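Local structure of L-hydantoinase (Arthrobacter aurescens, 1GKR) at residues A[183-188]-A[285-290]; A[191-196]-A[211-216]; A[203-208]-A[326-331]; A[241-246]-A[291-296]. The protein hydrolyses the cyclic amide ring of hydantoins at a two-zinc centre, as a member of the dihydropyrimidinase family, favouring aryl- over alkyl-substituted substrates, and works as a homotetramer. All coordinates share one frame; numbering follows the deposited sequence.

Interaction 1: residues A[183-188]-A[285-290]. With ZN (zinc ion), chain E.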
# COMPACT_ATOMS: atom_id res chain seq x y z
N HIS A 183 20.13 1.04 16.88
CA HIS A 183 19.46 2.15 17.53
C HIS A 183 19.16 3.02 16.31
O HIS A 183 20.07 3.58 15.69
CB HIS A 183 20.42 2.89 18.48
CG HIS A 183 19.83 4.12 19.09
ND1 HIS A 183 19.63 4.26 20.45
CD2 HIS A 183 19.39 5.28 18.52
CE1 HIS A 183 19.08 5.44 20.69
NE2 HIS A 183 18.93 6.07 19.54
N ALA A 184 17.89 3.12 15.94
CA ALA A 184 17.58 3.89 14.75
C ALA A 184 17.08 5.31 14.91
O ALA A 184 15.92 5.54 15.22
CB ALA A 184 16.60 3.11 13.87
N GLU A 185 17.98 6.26 14.69
CA GLU A 185 17.64 7.68 14.71
C GLU A 185 18.54 8.35 13.70
O GLU A 185 19.52 7.76 13.26
CB GLU A 185 17.85 8.30 16.09
CG GLU A 185 16.80 7.87 17.09
CD GLU A 185 16.77 8.75 18.31
OE1 GLU A 185 17.56 8.50 19.25
OE2 GLU A 185 15.97 9.70 18.31
N ASN A 186 18.20 9.56 13.29
CA ASN A 186 19.04 10.25 12.32
C ASN A 186 19.94 11.24 13.06
O ASN A 186 19.50 12.30 13.49
CB ASN A 186 18.18 10.97 11.29
CG ASN A 186 19.00 11.45 10.13
OD1 ASN A 186 19.97 12.18 10.31
ND2 ASN A 186 18.64 11.03 8.92
N GLU A 187 21.20 10.86 13.21
CA GLU A 187 22.18 11.67 13.92
C GLU A 187 22.25 13.12 13.48
O GLU A 187 22.15 14.04 14.28
CB GLU A 187 23.56 11.04 13.77
CG GLU A 187 24.67 11.88 14.31
CD GLU A 187 25.72 11.04 15.01
OE1 GLU A 187 25.44 10.56 16.14
OE2 GLU A 187 26.81 10.86 14.43
N THR A 188 22.42 13.29 12.19
CA THR A 188 22.55 14.59 11.57
C THR A 188 21.36 15.54 11.69
O THR A 188 21.55 16.75 11.80
CB THR A 188 22.91 14.38 10.11
OG1 THR A 188 24.32 14.53 9.97
CG2 THR A 188 22.22 15.32 9.23
N ALA A 285 16.52 7.89 25.00
CA ALA A 285 16.59 8.05 23.54
C ALA A 285 16.33 6.74 22.85
O ALA A 285 17.02 5.76 23.12
CB ALA A 285 17.93 8.56 23.12
N PRO A 286 15.34 6.70 21.94
CA PRO A 286 14.45 7.79 21.51
C PRO A 286 13.59 8.31 22.65
O PRO A 286 13.34 7.60 23.62
CB PRO A 286 13.58 7.15 20.44
CG PRO A 286 14.33 5.98 20.02
CD PRO A 286 14.95 5.46 21.28
N PRO A 287 13.09 9.54 22.53
CA PRO A 287 12.25 10.18 23.54
C PRO A 287 10.93 9.45 23.77
O PRO A 287 10.42 8.77 22.87
CB PRO A 287 12.00 11.57 22.96
CG PRO A 287 13.16 11.79 22.04
CD PRO A 287 13.31 10.46 21.39
N VAL A 288 10.39 9.60 24.97
CA VAL A 288 9.09 9.01 25.29
C VAL A 288 8.14 9.89 24.49
O VAL A 288 8.35 11.10 24.38
CB VAL A 288 8.78 9.13 26.77
CG1 VAL A 288 7.34 8.75 27.03
CG2 VAL A 288 9.70 8.21 27.54
N ARG A 289 7.11 9.29 23.92
CA ARG A 289 6.18 10.05 23.11
C ARG A 289 4.88 10.49 23.79
O ARG A 289 4.69 10.31 25.00
CB ARG A 289 5.88 9.26 21.84
CG ARG A 289 6.71 9.68 20.64
CD ARG A 289 8.21 9.45 20.75
NE ARG A 289 8.91 10.61 20.22
CZ ARG A 289 9.98 10.58 19.43
NH1 ARG A 289 10.52 9.43 19.06
NH2 ARG A 289 10.53 11.71 19.02
N SER A 290 3.97 11.05 23.00
CA SER A 290 2.69 11.56 23.52
C SER A 290 1.68 10.54 24.03
O SER A 290 1.72 9.36 23.66
CB SER A 290 2.00 12.40 22.45
OG SER A 290 1.21 11.57 21.61
ZN ZN E . 19.68 3.10 22.14

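Interaction 2: residues A[191-196]-A[211-216]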
# COMPACT_ATOMS: atom_id res chain seq x y z
N GLN A 191 21.13 16.76 15.33
CA GLN A 191 22.05 17.87 15.57
C GLN A 191 21.48 19.18 15.06
O GLN A 191 21.50 20.19 15.78
CB GLN A 191 23.38 17.63 14.86
CG GLN A 191 24.20 16.51 15.44
CD GLN A 191 25.48 16.29 14.66
OE1 GLN A 191 26.17 15.29 14.85
NE2 GLN A 191 25.81 17.23 13.77
N ALA A 192 20.97 19.18 13.83
CA ALA A 192 20.40 20.39 13.25
C ALA A 192 19.25 20.91 14.10
O ALA A 192 19.19 22.10 14.42
CB ALA A 192 19.93 20.14 11.83
N LEU A 193 18.34 20.02 14.46
CA LEU A 193 17.21 20.44 15.28
C LEU A 193 17.67 20.94 16.66
O LEU A 193 17.10 21.89 17.19
CB LEU A 193 16.23 19.28 15.43
CG LEU A 193 15.54 18.91 14.12
CD1 LEU A 193 14.69 17.69 14.34
CD2 LEU A 193 14.70 20.08 13.64
N GLN A 194 18.68 20.31 17.24
CA GLN A 194 19.17 20.75 18.54
C GLN A 194 19.59 22.21 18.49
O GLN A 194 19.25 22.99 19.38
CB GLN A 194 20.36 19.93 18.99
CG GLN A 194 20.02 18.76 19.86
CD GLN A 194 21.22 17.89 20.14
OE1 GLN A 194 21.13 16.91 20.86
NE2 GLN A 194 22.37 18.25 19.55
N LYS A 195 20.33 22.56 17.44
CA LYS A 195 20.80 23.92 17.27
C LYS A 195 19.64 24.87 17.12
O LYS A 195 19.59 25.88 17.80
CB LYS A 195 21.74 24.04 16.07
CG LYS A 195 23.04 23.29 16.28
CD LYS A 195 24.15 23.71 15.31
CE LYS A 195 25.48 23.01 15.65
NZ LYS A 195 26.68 23.51 14.89
N GLN A 196 18.68 24.54 16.26
CA GLN A 196 17.54 25.42 16.08
C GLN A 196 16.81 25.62 17.41
O GLN A 196 16.57 26.75 17.82
CB GLN A 196 16.55 24.86 15.05
CG GLN A 196 17.17 24.45 13.71
CD GLN A 196 16.13 24.27 12.61
OE1 GLN A 196 14.97 23.91 12.87
NE2 GLN A 196 16.54 24.52 11.36
N SER A 211 13.57 17.88 19.66
CA SER A 211 14.86 17.83 18.99
C SER A 211 15.13 16.46 18.35
O SER A 211 16.03 16.32 17.51
CB SER A 211 16.00 18.21 19.96
OG SER A 211 16.20 17.23 20.96
N GLN A 212 14.36 15.46 18.74
CA GLN A 212 14.50 14.11 18.19
C GLN A 212 13.09 13.61 17.91
O GLN A 212 12.66 12.61 18.46
CB GLN A 212 15.19 13.19 19.19
CG GLN A 212 16.52 13.75 19.70
CD GLN A 212 17.32 12.75 20.53
OE1 GLN A 212 18.25 13.13 21.24
NE2 GLN A 212 16.98 11.47 20.44
N PRO A 213 12.35 14.32 17.04
CA PRO A 213 10.97 14.00 16.66
C PRO A 213 10.76 12.62 16.04
O PRO A 213 11.73 11.97 15.65
CB PRO A 213 10.60 15.13 15.70
CG PRO A 213 11.90 15.48 15.08
CD PRO A 213 12.85 15.45 16.25
N VAL A 214 9.51 12.20 15.93
CA VAL A 214 9.23 10.89 15.37
C VAL A 214 9.62 10.78 13.90
O VAL A 214 10.09 9.74 13.46
CB VAL A 214 7.73 10.47 15.50
CG1 VAL A 214 7.23 10.73 16.89
CG2 VAL A 214 6.90 11.21 14.51
N PHE A 215 9.45 11.86 13.14
CA PHE A 215 9.76 11.78 11.73
C PHE A 215 11.20 11.37 11.47
O PHE A 215 11.47 10.67 10.49
CB PHE A 215 9.38 13.09 11.02
CG PHE A 215 10.49 14.08 10.90
CD1 PHE A 215 11.50 13.91 9.95
CD2 PHE A 215 10.52 15.21 11.72
CE1 PHE A 215 12.52 14.85 9.81
CE2 PHE A 215 11.53 16.16 11.58
CZ PHE A 215 12.53 15.98 10.63
N GLN A 216 12.13 11.76 12.34
CA GLN A 216 13.51 11.34 12.12
C GLN A 216 13.73 9.93 12.64
O GLN A 216 14.51 9.17 12.06
CB GLN A 216 14.51 12.34 12.73
CG GLN A 216 14.47 12.57 14.22
CD GLN A 216 15.19 11.49 15.00
OE1 GLN A 216 16.22 10.97 14.56
NE2 GLN A 216 14.66 11.15 16.17
O HOH W 1 18.77 15.92 21.70

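Interaction 3: residues A[203-208]-A[326-331]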
# COMPACT_ATOMS: atom_id res chain seq x y z
N LYS A 203 14.86 24.65 26.78
CA LYS A 203 15.64 23.90 27.77
C LYS A 203 14.74 22.87 28.46
O LYS A 203 15.15 22.24 29.43
CB LYS A 203 16.22 24.84 28.82
CG LYS A 203 17.33 25.76 28.32
CD LYS A 203 17.87 26.62 29.46
CE LYS A 203 19.10 27.41 29.03
NZ LYS A 203 19.64 28.27 30.14
N ASP A 204 13.52 22.75 27.94
CA ASP A 204 12.45 21.85 28.39
C ASP A 204 12.74 20.38 28.18
O ASP A 204 13.74 19.99 27.61
CB ASP A 204 11.19 22.06 27.55
CG ASP A 204 10.34 23.16 28.03
OD1 ASP A 204 10.01 23.17 29.23
OD2 ASP A 204 9.98 24.01 27.18
N MET A 205 11.79 19.56 28.63
CA MET A 205 11.84 18.14 28.38
C MET A 205 11.11 18.15 27.04
O MET A 205 11.41 17.38 26.12
CB MET A 205 11.02 17.36 29.41
CG MET A 205 11.86 16.68 30.45
SD MET A 205 13.16 15.66 29.72
CE MET A 205 12.23 14.21 29.26
N ALA A 206 10.16 19.08 26.92
CA ALA A 206 9.40 19.26 25.69
C ALA A 206 10.36 19.63 24.58
O ALA A 206 10.27 19.13 23.46
CB ALA A 206 8.38 20.34 25.87
N ALA A 207 11.29 20.53 24.89
CA ALA A 207 12.28 20.96 23.92
C ALA A 207 13.12 19.76 23.47
O ALA A 207 13.50 19.64 22.29
CB ALA A 207 13.16 22.03 24.52
N TYR A 208 13.43 18.88 24.42
CA TYR A 208 14.22 17.71 24.12
C TYR A 208 13.49 16.82 23.11
O TYR A 208 14.01 16.53 22.03
CB TYR A 208 14.50 16.92 25.40
CG TYR A 208 15.07 15.56 25.14
CD1 TYR A 208 16.28 15.41 24.46
CD2 TYR A 208 14.39 14.41 25.52
CE1 TYR A 208 16.79 14.15 24.16
CE2 TYR A 208 14.89 13.14 25.22
CZ TYR A 208 16.09 13.02 24.54
OH TYR A 208 16.59 11.78 24.24
N LYS A 326 16.89 22.07 35.45
CA LYS A 326 16.98 23.46 35.01
C LYS A 326 17.38 23.60 33.54
O LYS A 326 16.93 24.51 32.85
CB LYS A 326 17.97 24.22 35.89
CG LYS A 326 17.74 24.03 37.40
CD LYS A 326 18.95 24.51 38.21
CE LYS A 326 18.85 24.07 39.67
NZ LYS A 326 20.08 24.39 40.46
N ASP A 327 18.25 22.71 33.08
CA ASP A 327 18.70 22.73 31.70
C ASP A 327 18.77 21.28 31.21
O ASP A 327 19.71 20.54 31.54
CB ASP A 327 20.07 23.40 31.60
CG ASP A 327 20.61 23.43 30.18
OD1 ASP A 327 20.77 22.34 29.60
OD2 ASP A 327 20.88 24.53 29.65
N VAL A 328 17.77 20.88 30.43
CA VAL A 328 17.64 19.53 29.90
C VAL A 328 18.87 19.00 29.15
O VAL A 328 19.24 17.84 29.29
CB VAL A 328 16.40 19.43 28.96
CG1 VAL A 328 16.75 19.87 27.54
CG2 VAL A 328 15.86 18.02 28.98
N TRP A 329 19.51 19.86 28.36
CA TRP A 329 20.67 19.46 27.58
C TRP A 329 21.85 19.03 28.44
O TRP A 329 22.87 18.59 27.91
CB TRP A 329 21.11 20.60 26.66
CG TRP A 329 19.98 21.23 25.92
CD1 TRP A 329 19.45 22.46 26.14
CD2 TRP A 329 19.18 20.62 24.90
NE1 TRP A 329 18.35 22.66 25.33
CE2 TRP A 329 18.17 21.55 24.56
CE3 TRP A 329 19.22 19.38 24.25
CZ2 TRP A 329 17.21 21.27 23.60
CZ3 TRP A 329 18.26 19.11 23.29
CH2 TRP A 329 17.26 20.05 22.97
N LYS A 330 21.74 19.13 29.77
CA LYS A 330 22.87 18.75 30.62
C LYS A 330 22.63 17.47 31.40
O LYS A 330 23.39 17.14 32.31
CB LYS A 330 23.23 19.89 31.57
CG LYS A 330 23.71 21.12 30.83
CD LYS A 330 24.31 22.15 31.78
CE LYS A 330 24.67 23.45 31.01
NZ LYS A 330 25.01 24.63 31.94
N ALA A 331 21.56 16.77 31.06
CA ALA A 331 21.24 15.52 31.71
C ALA A 331 21.50 14.42 30.68
O ALA A 331 21.26 14.62 29.48
CB ALA A 331 19.79 15.52 32.15

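Interaction 4: residues A[241-246]-A[291-296]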
# COMPACT_ATOMS: atom_id res chain seq x y z
N SER A 241 9.80 3.90 19.86
CA SER A 241 8.97 4.73 20.72
C SER A 241 7.59 5.13 20.26
O SER A 241 6.79 5.60 21.07
CB SER A 241 9.69 6.03 21.02
OG SER A 241 9.60 6.88 19.87
N ASN A 242 7.29 4.97 18.97
CA ASN A 242 6.00 5.41 18.46
C ASN A 242 5.25 4.41 17.58
O ASN A 242 5.85 3.60 16.89
CB ASN A 242 6.21 6.71 17.69
CG ASN A 242 6.86 6.49 16.35
OD1 ASN A 242 6.19 6.15 15.37
ND2 ASN A 242 8.17 6.67 16.29
N PRO A 243 3.91 4.50 17.57
CA PRO A 243 3.01 3.63 16.81
C PRO A 243 3.34 3.50 15.33
O PRO A 243 3.30 2.40 14.77
CB PRO A 243 1.64 4.27 17.02
CG PRO A 243 1.80 5.12 18.24
CD PRO A 243 3.17 5.67 18.08
N ASP A 244 3.63 4.63 14.69
CA ASP A 244 3.93 4.59 13.26
C ASP A 244 5.18 3.79 12.92
O ASP A 244 5.23 3.14 11.87
CB ASP A 244 4.06 6.01 12.70
CG ASP A 244 2.76 6.79 12.80
OD1 ASP A 244 1.69 6.20 12.55
OD2 ASP A 244 2.81 8.00 13.12
N GLY A 245 6.17 3.82 13.80
CA GLY A 245 7.38 3.07 13.55
C GLY A 245 7.10 1.59 13.69
O GLY A 245 7.62 0.75 12.94
N VAL A 246 6.27 1.25 14.67
CA VAL A 246 5.92 -0.14 14.89
C VAL A 246 5.26 -0.64 13.61
O VAL A 246 5.62 -1.71 13.09
CB VAL A 246 4.93 -0.31 16.07
CG1 VAL A 246 4.46 -1.75 16.16
CG2 VAL A 246 5.63 0.08 17.37
N ALA A 291 0.75 11.03 24.85
CA ALA A 291 -0.30 10.20 25.43
C ALA A 291 -1.14 9.54 24.34
O ALA A 291 -1.53 8.38 24.47
CB ALA A 291 -1.19 11.04 26.33
N GLU A 292 -1.41 10.29 23.28
CA GLU A 292 -2.19 9.76 22.17
C GLU A 292 -1.49 8.58 21.54
O GLU A 292 -2.12 7.56 21.27
CB GLU A 292 -2.39 10.82 21.11
CG GLU A 292 -3.00 12.07 21.64
CD GLU A 292 -3.08 13.13 20.57
OE1 GLU A 292 -3.72 12.87 19.51
OE2 GLU A 292 -2.49 14.23 20.77
N MET A 293 -0.18 8.71 21.31
CA MET A 293 0.57 7.62 20.70
C MET A 293 0.65 6.46 21.65
O MET A 293 0.65 5.29 21.23
CB MET A 293 1.96 8.08 20.31
CG MET A 293 1.92 9.17 19.27
SD MET A 293 3.51 9.69 18.65
CE MET A 293 3.50 8.87 17.00
N ASN A 294 0.69 6.78 22.94
CA ASN A 294 0.76 5.75 23.96
C ASN A 294 -0.42 4.76 23.84
O ASN A 294 -0.25 3.55 23.96
CB ASN A 294 0.77 6.38 25.35
CG ASN A 294 0.96 5.37 26.44
OD1 ASN A 294 2.08 5.03 26.80
ND2 ASN A 294 -0.15 4.83 26.95
N ILE A 295 -1.63 5.28 23.62
CA ILE A 295 -2.79 4.41 23.47
C ILE A 295 -2.57 3.40 22.34
O ILE A 295 -2.75 2.20 22.53
CB ILE A 295 -4.06 5.23 23.16
CG1 ILE A 295 -4.44 6.07 24.37
CG2 ILE A 295 -5.20 4.31 22.80
CD1 ILE A 295 -5.31 7.22 24.02
N ARG A 296 -2.17 3.91 21.18
CA ARG A 296 -1.90 3.07 20.02
C ARG A 296 -0.91 1.97 20.36
O ARG A 296 -1.13 0.80 20.06
CB ARG A 296 -1.32 3.91 18.89
CG ARG A 296 -2.32 4.75 18.14
CD ARG A 296 -2.74 4.04 16.86
NE ARG A 296 -1.69 4.01 15.84
CZ ARG A 296 -1.04 5.09 15.39
NH1 ARG A 296 -1.31 6.30 15.89
NH2 ARG A 296 -0.13 4.96 14.43

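Interaction 1: residues A[183-188]-A[285-290]
Glu185 and His183 meet Ala285 and Pro286 beside a zinc ion. The Glu185 carboxylate lies against the loop, with OE1 3.9 Å from Ala285 CB, while its side chain crosses the Pro286 ring obliquely, Glu185 CD 4.1 Å from Pro286 CG. Beyond these, Glu185 OE2 comes 4.1 Å from Pro287 CD. OE2 itself is gripped by the side-chain amides of Gln212 and Gln216.

In His183, CG lies anti to the backbone N (chi1 175°), and the CE1 end of the ring is what reaches the loop. His183 CE1 approaches Ala285 O at 3.2 Å and Pro286 CD at 4.2 Å. The peptide bond between Ala285 and Pro286 is cis. No hydrogen bond joins the two segments directly; the polar bonds of the imidazole go elsewhere. On one side ND1 coordinates the zinc at 2.0 Å. On the other, NE2 donates to Glu185 OE1 at 2.8 Å, nearly straight (170°) and only 6° out of the ring plane, using the anti lone pair of the carboxylate. Both oxygens of this buried carboxylate thus have polar partners. Gripped at both nitrogens, the ring is fixed in rotation, and Glu185 acts as a second-shell residue that orients a metal ligand.

His239 shares this zinc with His183, and the carbamate of carboxylated Lys147 bridges it to the second ion, whose other ligands are His60, His62 and Asp312. A His-carboxylate hydrogen bond behind a histidine ligand, at the end of strand 179-182, here belongs to the dinuclear metal centre of an amidohydrolase TIM barrel.

Interaction 2: residues A[191-196]-A[211-216]
Leu193 and Pro213 meet inside the helical excursion that the TIM barrel makes between strands 179-182 and 234-237, where helix 187-199 packs on the start of helix 214-231. Their side chains reach toward each other tip to tip, Leu193 CD1 coming 3.5 Å from Pro213 CD. The same methyl, CD1, is 4.5 Å from Phe215 CE2, a looser contact with the first turn of helix 214-231. Closer to the backbone, Leu193 CB rests 3.6 Å from Ser211 O, where the CA atoms of the two segments come nearest. Alongside, the aliphatic part of Gln194 touches the serine, CG to CB of Ser211 at 4.1 Å.

Pro213 takes the N-cap position of helix 214-231, and its carbonyl O receives an N-H from Gln216 NE2 at 3.1 Å, the acceptor lying 24° out of the Gln216 amide plane. Gln216 NE2 also binds Glu185 OE2, which ties this helix start to the second shell of the zinc site. At the apolar end, Phe215 meets Phe167 of the second subunit, and Leu193 packs on the same Phe167.

One water links the polar parts, donating to Gln194 OE1 (2.7 Å), Ser211 OG (3.0 Å) and Gln212 OE1 (2.9 Å). Ser211 OG is also bonded to Tyr208 O. Because a water has two hydrogens and three acceptors surround this one, its donations are probably shared among them. The helices are thus joined by apolar contact and a solvent bridge, with no direct hydrogen bond between the two segments.

Interaction 3: residues A[203-208]-A[326-331]
Val328 N donates to Lys203 O at 3.1 Å (156°), the one hydrogen bond between the segments; it ties a loop after barrel strand 313-314 to the lead-in of helix 205-211. Near it runs a long salt bridge, Lys203 NZ to Asp327 OD2 at 4.0 Å. The two side chains cross, and OD2 lies nearer CE of the extended lysine, at 3.4 Å, than its ammonium, so the charges pair loosely at an exposed edge of this TIM-barrel enzyme.

Just past Asp327 the loop makes a short 3-10 turn at 328-329, closed by Lys330 N to Asp327 O and Ala331 N to Val328 O. The turn presents Val328 and Trp329 to the other segment together. Val328 CG2, anti to its backbone N, meets Met205 SD at 3.7 Å and Tyr208 CB at 4.0 Å, the methionine and valine side chains crossing at about a right angle. CG1 of Val328 instead sits over the centre of its neighbour's indole.

Trp329 NE1 is held by Gly202 O and its ring receives the Lys198 ammonium in a cation-pi contact. Its benzo end lies on the helix, CZ2 4.2 Å from Ala207 CB. Tyr208, whose hydroxyl binds Val284 O, turns its ring edge to the indole, CD1 standing 4.4 Å from Trp329 CZ3.

Interaction 4: residues A[241-246]-A[291-296]
Asp244 OD1 accepts from Arg296 NH2 at 2.9 Å, a salt bridge between two helices on the outside of the TIM barrel, 243-254 and 291-303. The N-H...O angle is 136°, so the bond is bent. The carboxylate oxygen lies in the guanidinium plane, yet the donor stands well above the carboxylate plane, the two planes being 50° apart. Arg296 is bent at chi2 (-98°, placing CD) and chi3; its guanidinium ends with one face against Pro243, whose CB sits over the centre of that face, 3.2 Å from Arg296 CZ.

Pro243 is the hub. Across its ring, at about a right angle, runs Met293, with CE 3.4 Å from Pro243 CD. The same methyl lies 3.5 Å from Asn242 CB, and the two side chains run side by side in the same direction. Asn242 is the N-cap of helix 243-254: its OD1 takes Gly245 N at 2.8 Å, from above the carbonyl plane, while ND2 binds Glu217 OE1.

The proline is thus flanked by an apolar thioether and a flat cation. The guanidinium keeps its edge for the aspartate while its face packs on hydrocarbon, so charge pairing and hydrocarbon packing use different sides of one group.

How the interactions relate
Interaction 1 holds a zinc ligand, His183, and each of the others touches it, all on the same side of the chain's centre. Interaction 2 lies 9 Å from it, centre to centre, and joins it through Asn186 N to Gln216 OE1 at 2.7 Å. Interaction 4 is tied in through Arg289 NH1 and Ser241 OG, 2.8 Å apart. Interaction 3 touches it by packing, Tyr208 OH being 3.7 Å from Ala285 CB. Interaction 3 reaches interaction 2 through Trp329, whose CZ3 is 3.9 Å from Gln194 CG. Interactions 3 and 4 do not meet. The nearest zinc is about 9 Å from the Tyr208 side chain, 13 Å from that of Asn242 and 14 Å from that of Gln194.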